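Local structure of phosphoserine phosphatase RsbX (Bacillus subtilis, 3W40) at the magnesium ion site. The protein dephosphorylates RsbS as a PPM-type phosphoserine phosphatase, acting as a negative regulator of sigma-B activity. Numbering follows the deposited sequence.

The magnesium ion site. Residues 27, 44, 155-157, 189-190. With MG (magnesium ion), chain B.
In this PPM-type phosphatase active site, a magnesium ion sits in a near-octahedral shell of three aspartates and three waters. In this family, metals held by conserved aspartates activate a water to attack the phosphoserine phosphate; the structure alone does not show which water serves. Asp44, near the end of strand 37-45, and the loop residues Asp156 and Asp189 each touch the metal through one carboxylate oxygen. Asp44 OD2 and Asp189 OD2 bind from opposite sides, while Asp156 OD1, 2.0 Å from MG, lies across from water 1. Asp44 (chi1 -179°) and Asp189 (chi1 -172°) extend CG anti to the backbone N; Asp156 tucks CG between N and the carbonyl carbon (chi1 63°).

Water 1 is gripped by the outer oxygens of two metal-binding carboxylates, 2.7 Å from Asp189 OD1 and 3.0 Å from Asp44 OD1. Asp190 N donates to the same Asp189 OD1 at 2.7 Å in a bent bond from well above the carboxylate plane and may help hold the group's rotation.

Water 2 is wedged against protein, 2.8 Å from Asp27 OD1 and 2.8 Å from the backbone carbonyl Asp190 O. Second-shell Asp27 is tied through OD2 to Thr155 OG1, 2.9 Å away above the carboxylate plane. On the opposite face, which appears looser, water 3 lies 2.7 Å from Asp156 OD2 and may be easier to displace. The metal would lower a bound water's pKa, an effect probably tempered by Asp44, Asp156, Asp189 and Asp27.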
ATOM      1  N   ASP A  27      -3.859  -4.087 -10.419  1.00  6.76           N
ATOM      2  CA  ASP A  27      -3.559  -3.482  -9.123  1.00  7.07           C
ATOM      3  C   ASP A  27      -4.425  -2.217  -9.019  1.00  7.32           C
ATOM      4  O   ASP A  27      -4.767  -1.610 -10.018  1.00  9.54           O
ATOM      5  CB  ASP A  27      -2.117  -2.945  -9.159  1.00  7.05           C
ATOM      6  CG  ASP A  27      -1.000  -3.999  -8.980  1.00  7.71           C
ATOM      7  OD1 ASP A  27      -1.263  -5.191  -8.884  1.00  7.06           O
ATOM      8  OD2 ASP A  27       0.192  -3.535  -8.983  1.00  8.95           O
ATOM      9  N   ASP A  44      -4.038  -5.994  -5.109  1.00  6.29           N
ATOM     10  CA  ASP A  44      -3.632  -6.713  -6.326  1.00  6.27           C
ATOM     11  C   ASP A  44      -4.695  -7.805  -6.552  1.00  5.78           C
ATOM     12  O   ASP A  44      -4.816  -8.737  -5.727  1.00  6.12           O
ATOM     13  CB  ASP A  44      -2.202  -7.278  -6.138  1.00  7.57           C
ATOM     14  CG  ASP A  44      -1.674  -8.029  -7.386  1.00  8.02           C
ATOM     15  OD1 ASP A  44      -2.471  -8.262  -8.343  1.00  8.74           O
ATOM     16  OD2 ASP A  44      -0.471  -8.437  -7.406  1.00  8.07           O
ATOM     17  N   THR A 155       2.974  -3.734  -4.348  1.00  4.97           N
ATOM     18  CA  THR A 155       2.524  -5.003  -4.835  1.00  5.52           C
ATOM     19  C   THR A 155       3.737  -5.871  -5.185  1.00  6.39           C
ATOM     20  O   THR A 155       4.902  -5.433  -5.277  1.00  6.34           O
ATOM     21  CB  THR A 155       1.551  -4.872  -6.022  1.00  6.42           C
ATOM     22  OG1 THR A 155       2.224  -4.230  -7.087  1.00  7.84           O
ATOM     23  CG2 THR A 155       0.351  -4.161  -5.570  1.00  7.98           C
ATOM     24  N   ASP A 156       3.412  -7.107  -5.487  1.00  6.61           N
ATOM     25  CA  ASP A 156       4.445  -8.108  -5.846  1.00  7.29           C
ATOM     26  C   ASP A 156       5.151  -7.869  -7.166  1.00  8.63           C
ATOM     27  O   ASP A 156       6.145  -8.502  -7.442  1.00 12.06           O
ATOM     28  CB  ASP A 156       3.928  -9.532  -5.754  1.00  6.53           C
ATOM     29  CG  ASP A 156       2.787  -9.813  -6.731  1.00  6.25           C
ATOM     30  OD1 ASP A 156       2.384  -8.935  -7.527  1.00  8.13           O
ATOM     31  OD2 ASP A 156       2.344 -11.004  -6.779  1.00  7.73           O
ATOM     32  N   GLY A 157       4.660  -6.924  -7.962  1.00  7.68           N
ATOM     33  CA  GLY A 157       5.382  -6.514  -9.162  1.00  9.37           C
ATOM     34  C   GLY A 157       6.708  -5.821  -8.857  1.00  7.80           C
ATOM     35  O   GLY A 157       7.571  -5.772  -9.745  1.00 10.16           O
ATOM     36  N   ASP A 189       5.195  -7.817 -14.224  1.00 11.95           N
ATOM     37  CA  ASP A 189       3.866  -7.829 -13.630  1.00 10.90           C
ATOM     38  C   ASP A 189       3.466  -6.370 -13.498  1.00  9.19           C
ATOM     39  O   ASP A 189       4.320  -5.495 -13.591  1.00 10.04           O
ATOM     40  CB  ASP A 189       3.922  -8.446 -12.241  1.00 10.68           C
ATOM     41  CG  ASP A 189       2.512  -8.682 -11.610  1.00 10.02           C
ATOM     42  OD1 ASP A 189       1.482  -8.581 -12.353  1.00 11.40           O
ATOM     43  OD2 ASP A 189       2.450  -8.924 -10.373  1.00  9.68           O
ATOM     44  N   ASP A 190       2.180  -6.115 -13.265  1.00  8.47           N
ATOM     45  CA  ASP A 190       1.762  -4.772 -12.775  1.00  7.31           C
ATOM     46  C   ASP A 190       2.578  -4.408 -11.543  1.00  6.64           C
ATOM     47  O   ASP A 190       2.841  -5.272 -10.721  1.00  7.62           O
ATOM     48  CB  ASP A 190       0.308  -4.808 -12.370  1.00  7.68           C
ATOM     49  CG  ASP A 190      -0.630  -5.148 -13.543  1.00  9.09           C
ATOM     50  OD1 ASP A 190      -0.353  -4.806 -14.712  1.00  9.68           O
ATOM     51  OD2 ASP A 190      -1.679  -5.778 -13.291  1.00  9.58           O
TER
HETATM   52 MG    MG B 201       0.964  -8.744  -8.933  1.00  7.08          MG
HETATM   53  O   HOH W   1      -0.410  -8.868 -10.490  1.00 10.98           O
HETATM   54  O   HOH W   2       1.077  -6.683  -9.057  1.00  7.19           O
HETATM   55  O   HOH W   3       0.677 -10.866  -8.848  1.00 10.99           O